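Local coordinates for protein isomerase/lactonizing enzyme (Agrobacterium tumefaciens, PDB 1RVK) that is of unknown function but, as a magnesium-binding member of the enolase superfamily, probably abstracts a proton alpha to a substrate carboxylate, at residues L160-H171 / R326-H334. Sequence-based numbering, arbitrary orientation.
Sequences LVKRGYKGIKLH and RWYERGLLH
K169 reaches across to E329 in a buried salt bridge, NZ lying 3.1 Å from OE1 and well above the carboxylate plane. Lysine has the length to leave its strand for this partner, and the bend at chi3 (78°) turns NZ toward OE1, while E329 runs out extended to meet it. Beside this pair the H171 ring lies nearly coplanar with the carboxylate, and its CE1 packs 3.5 Å from CD2 of L332, a branched apolar side chain laid beside the ring. At the other end, R330 NH1 donates to Y165 OH (3.0 Å), a buried acceptor in the guanidinium plane; the tyrosine ring packs on L333, whose CD2 also meets L160 CD2. W327 sets CH2 3.5 Å from CA of G167, which, lacking a side chain, lets the indole lie against the backbone.

Further partners hold these groups. K169 also forms a salt bridge with the magnesium ligand E232, E329 one with R280 and a hydrogen bond with S136; D340 bridges to both R163 and R330, probably offsetting their like charges, and D351 is another polar partner of R330. I137 O accepts from H171 ND1.

Both strands belong to the TIM-like barrel of the enolase superfamily, 167-171 and 328-333 flanking strand 130-137; the K169-E329-H171 end borders the magnesium site, and helix 150-163 leads into strand 167-171 through a Schellman motif at G164.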
loop_
_atom_site.group_PDB
_atom_site.type_symbol
_atom_site.label_atom_id
_atom_site.label_comp_id
_atom_site.label_asym_id
_atom_site.label_seq_id
_atom_site.Cartn_x
_atom_site.Cartn_y
_atom_site.Cartn_z
ATOM N N LEU A 160 0.107 -13.611 -15.321
ATOM C CA LEU A 160 -0.391 -12.264 -15.048
ATOM C C LEU A 160 -0.639 -11.472 -16.334
ATOM O O LEU A 160 -1.575 -10.677 -16.406
ATOM C CB LEU A 160 0.592 -11.513 -14.143
ATOM C CG LEU A 160 0.806 -12.126 -12.756
ATOM C CD1 LEU A 160 1.848 -11.306 -12.005
ATOM C CD2 LEU A 160 -0.515 -12.174 -11.977
ATOM N N VAL A 161 0.195 -11.684 -17.348
ATOM C CA VAL A 161 0.016 -10.984 -18.615
ATOM C C VAL A 161 -1.285 -11.475 -19.243
ATOM O O VAL A 161 -2.057 -10.691 -19.793
ATOM C CB VAL A 161 1.201 -11.243 -19.576
ATOM C CG1 VAL A 161 0.882 -10.712 -20.966
ATOM C CG2 VAL A 161 2.456 -10.556 -19.039
ATOM N N LYS A 162 -1.527 -12.777 -19.146
ATOM C CA LYS A 162 -2.747 -13.363 -19.690
ATOM C C LYS A 162 -3.970 -12.743 -19.005
ATOM O O LYS A 162 -4.994 -12.499 -19.649
ATOM C CB LYS A 162 -2.739 -14.880 -19.478
ATOM C CG LYS A 162 -3.944 -15.605 -20.061
ATOM C CD LYS A 162 -3.840 -17.108 -19.829
ATOM C CE LYS A 162 -5.035 -17.850 -20.414
ATOM N NZ LYS A 162 -6.321 -17.407 -19.805
ATOM N N ARG A 163 -3.855 -12.489 -17.703
ATOM C CA ARG A 163 -4.940 -11.892 -16.924
ATOM C C ARG A 163 -5.255 -10.470 -17.382
ATOM O O ARG A 163 -6.376 -9.991 -17.214
ATOM C CB ARG A 163 -4.579 -11.876 -15.434
ATOM C CG ARG A 163 -5.583 -11.152 -14.544
ATOM C CD ARG A 163 -6.943 -11.836 -14.519
ATOM N NE ARG A 163 -7.887 -11.128 -13.654
ATOM C CZ ARG A 163 -8.545 -10.023 -13.999
ATOM N NH1 ARG A 163 -8.378 -9.487 -15.199
ATOM N NH2 ARG A 163 -9.371 -9.448 -13.133
ATOM N N GLY A 164 -4.261 -9.791 -17.947
ATOM C CA GLY A 164 -4.491 -8.441 -18.427
ATOM C C GLY A 164 -3.564 -7.372 -17.882
ATOM O O GLY A 164 -3.590 -6.241 -18.357
ATOM N N TYR A 165 -2.753 -7.717 -16.888
ATOM C CA TYR A 165 -1.824 -6.752 -16.304
ATOM C C TYR A 165 -0.856 -6.225 -17.359
ATOM O O TYR A 165 -0.253 -7.005 -18.093
ATOM C CB TYR A 165 -1.026 -7.407 -15.170
ATOM C CG TYR A 165 -1.831 -7.674 -13.917
ATOM C CD1 TYR A 165 -2.163 -6.636 -13.047
ATOM C CD2 TYR A 165 -2.252 -8.966 -13.593
ATOM C CE1 TYR A 165 -2.889 -6.876 -11.882
ATOM C CE2 TYR A 165 -2.987 -9.216 -12.425
ATOM C CZ TYR A 165 -3.298 -8.163 -11.577
ATOM O OH TYR A 165 -4.013 -8.391 -10.424
ATOM N N LYS A 166 -0.713 -4.902 -17.431
ATOM C CA LYS A 166 0.197 -4.275 -18.387
ATOM C C LYS A 166 1.549 -3.985 -17.735
ATOM O O LYS A 166 2.510 -3.595 -18.403
ATOM C CB LYS A 166 -0.407 -2.977 -18.926
ATOM C CG LYS A 166 -1.555 -3.177 -19.916
ATOM C CD LYS A 166 -2.091 -1.832 -20.394
ATOM C CE LYS A 166 -2.919 -1.958 -21.667
ATOM N NZ LYS A 166 -4.091 -2.857 -21.529
ATOM N N GLY A 167 1.610 -4.182 -16.424
ATOM C CA GLY A 167 2.838 -3.963 -15.680
ATOM C C GLY A 167 2.962 -5.043 -14.623
ATOM O O GLY A 167 1.954 -5.568 -14.160
ATOM N N ILE A 168 4.191 -5.378 -14.243
ATOM C CA ILE A 168 4.435 -6.412 -13.241
ATOM C C ILE A 168 5.608 -6.016 -12.360
ATOM O O ILE A 168 6.652 -5.615 -12.873
ATOM C CB ILE A 168 4.791 -7.760 -13.912
ATOM C CG1 ILE A 168 3.621 -8.236 -14.771
ATOM C CG2 ILE A 168 5.130 -8.809 -12.847
ATOM C CD1 ILE A 168 3.955 -9.431 -15.644
ATOM N N LYS A 169 5.444 -6.125 -11.043
ATOM C CA LYS A 169 6.539 -5.797 -10.137
ATOM C C LYS A 169 6.938 -7.020 -9.328
ATOM O O LYS A 169 6.095 -7.692 -8.735
ATOM C CB LYS A 169 6.162 -4.670 -9.169
ATOM C CG LYS A 169 7.363 -4.195 -8.340
ATOM C CD LYS A 169 7.059 -2.951 -7.510
ATOM C CE LYS A 169 6.265 -3.280 -6.252
ATOM N NZ LYS A 169 5.886 -2.037 -5.511
ATOM N N LEU A 170 8.230 -7.315 -9.307
ATOM C CA LEU A 170 8.703 -8.456 -8.540
ATOM C C LEU A 170 9.215 -8.024 -7.181
ATOM O O LEU A 170 9.870 -6.989 -7.063
ATOM C CB LEU A 170 9.867 -9.160 -9.243
ATOM C CG LEU A 170 9.795 -9.742 -10.652
ATOM C CD1 LEU A 170 11.081 -10.522 -10.895
ATOM C CD2 LEU A 170 8.596 -10.661 -10.798
ATOM N N HIS A 171 8.884 -8.802 -6.155
ATOM C CA HIS A 171 9.429 -8.589 -4.819
ATOM C C HIS A 171 10.265 -9.864 -4.793
ATOM O O HIS A 171 9.712 -10.957 -4.928
ATOM C CB HIS A 171 8.365 -8.655 -3.712
ATOM C CG HIS A 171 7.557 -7.403 -3.563
ATOM N ND1 HIS A 171 6.429 -7.148 -4.312
ATOM C CD2 HIS A 171 7.711 -6.334 -2.742
ATOM C CE1 HIS A 171 5.921 -5.979 -3.960
ATOM N NE2 HIS A 171 6.680 -5.464 -3.010
ATOM N N ARG A 326 1.304 6.641 -12.193
ATOM C CA ARG A 326 1.082 5.731 -13.306
ATOM C C ARG A 326 0.196 4.530 -12.986
ATOM O O ARG A 326 -0.586 4.093 -13.835
ATOM C CB ARG A 326 2.431 5.245 -13.855
ATOM C CG ARG A 326 2.337 4.445 -15.144
ATOM C CD ARG A 326 3.703 3.886 -15.554
ATOM N NE ARG A 326 4.619 4.910 -16.056
ATOM C CZ ARG A 326 4.599 5.386 -17.296
ATOM N NH1 ARG A 326 5.468 6.317 -17.668
ATOM N NH2 ARG A 326 3.714 4.925 -18.170
ATOM N N TRP A 327 0.283 4.014 -11.764
ATOM C CA TRP A 327 -0.488 2.824 -11.414
ATOM C C TRP A 327 -1.164 2.752 -10.060
ATOM O O TRP A 327 -0.944 3.567 -9.168
ATOM C CB TRP A 327 0.397 1.576 -11.427
ATOM C CG TRP A 327 1.467 1.476 -12.447
ATOM C CD1 TRP A 327 2.738 1.977 -12.364
ATOM C CD2 TRP A 327 1.416 0.700 -13.642
ATOM N NE1 TRP A 327 3.487 1.543 -13.434
ATOM C CE2 TRP A 327 2.698 0.758 -14.235
ATOM C CE3 TRP A 327 0.411 -0.048 -14.269
ATOM C CZ2 TRP A 327 2.999 0.093 -15.429
ATOM C CZ3 TRP A 327 0.711 -0.708 -15.453
ATOM C CH2 TRP A 327 1.995 -0.633 -16.021
ATOM N N TYR A 328 -1.966 1.699 -9.938
ATOM C CA TYR A 328 -2.614 1.319 -8.695
ATOM C C TYR A 328 -1.880 -0.003 -8.478
ATOM O O TYR A 328 -1.702 -0.775 -9.427
ATOM C CB TYR A 328 -4.107 1.047 -8.872
ATOM C CG TYR A 328 -4.695 0.195 -7.762
ATOM C CD1 TYR A 328 -5.066 -1.130 -7.997
ATOM C CD2 TYR A 328 -4.893 0.715 -6.480
ATOM C CE1 TYR A 328 -5.624 -1.914 -6.990
ATOM C CE2 TYR A 328 -5.451 -0.062 -5.460
ATOM C CZ TYR A 328 -5.818 -1.376 -5.726
ATOM O OH TYR A 328 -6.403 -2.145 -4.746
ATOM N N GLU A 329 -1.421 -0.245 -7.258
ATOM C CA GLU A 329 -0.693 -1.473 -6.951
ATOM C C GLU A 329 -1.668 -2.565 -6.538
ATOM O O GLU A 329 -2.268 -2.491 -5.469
ATOM C CB GLU A 329 0.317 -1.214 -5.828
ATOM C CG GLU A 329 1.185 -2.412 -5.506
ATOM C CD GLU A 329 2.333 -2.079 -4.577
ATOM O OE1 GLU A 329 3.153 -2.985 -4.328
ATOM O OE2 GLU A 329 2.418 -0.921 -4.101
ATOM N N ARG A 330 -1.822 -3.578 -7.391
ATOM C CA ARG A 330 -2.749 -4.672 -7.114
ATOM C C ARG A 330 -1.993 -5.916 -6.659
ATOM O O ARG A 330 -1.252 -6.526 -7.431
ATOM C CB ARG A 330 -3.575 -4.977 -8.370
ATOM C CG ARG A 330 -4.924 -5.650 -8.107
ATOM C CD ARG A 330 -5.832 -5.525 -9.336
ATOM N NE ARG A 330 -7.207 -5.943 -9.066
ATOM C CZ ARG A 330 -7.685 -7.165 -9.286
ATOM N NH1 ARG A 330 -6.905 -8.112 -9.792
ATOM N NH2 ARG A 330 -8.949 -7.443 -8.988
ATOM N N GLY A 331 -2.186 -6.280 -5.396
ATOM C CA GLY A 331 -1.512 -7.441 -4.843
ATOM C C GLY A 331 -1.529 -7.387 -3.327
ATOM O O GLY A 331 -2.330 -6.646 -2.751
ATOM N N LEU A 332 -0.640 -8.129 -2.669
ATOM C CA LEU A 332 0.355 -8.972 -3.329
ATOM C C LEU A 332 -0.218 -10.251 -3.934
ATOM O O LEU A 332 -1.170 -10.832 -3.407
ATOM C CB LEU A 332 1.472 -9.312 -2.337
ATOM C CG LEU A 332 2.189 -8.077 -1.783
ATOM C CD1 LEU A 332 3.237 -8.490 -0.767
ATOM C CD2 LEU A 332 2.828 -7.311 -2.929
ATOM N N LEU A 333 0.391 -10.682 -5.038
ATOM C CA LEU A 333 -0.037 -11.864 -5.789
ATOM C C LEU A 333 0.906 -13.062 -5.678
ATOM O O LEU A 333 2.114 -12.907 -5.483
ATOM C CB LEU A 333 -0.185 -11.497 -7.271
ATOM C CG LEU A 333 -1.443 -10.827 -7.844
ATOM C CD1 LEU A 333 -2.249 -10.118 -6.782
ATOM C CD2 LEU A 333 -1.017 -9.877 -8.949
ATOM N N HIS A 334 0.342 -14.257 -5.837
ATOM C CA HIS A 334 1.103 -15.499 -5.765
ATOM C C HIS A 334 0.344 -16.565 -6.552
ATOM O O HIS A 334 -0.884 -16.606 -6.528
ATOM C CB HIS A 334 1.263 -15.934 -4.304
ATOM C CG HIS A 334 2.264 -17.031 -4.102
ATOM N ND1 HIS A 334 2.021 -18.339 -4.461
ATOM C CD2 HIS A 334 3.522 -17.007 -3.599
ATOM C CE1 HIS A 334 3.084 -19.074 -4.188
ATOM N NE2 HIS A 334 4.010 -18.289 -3.665
#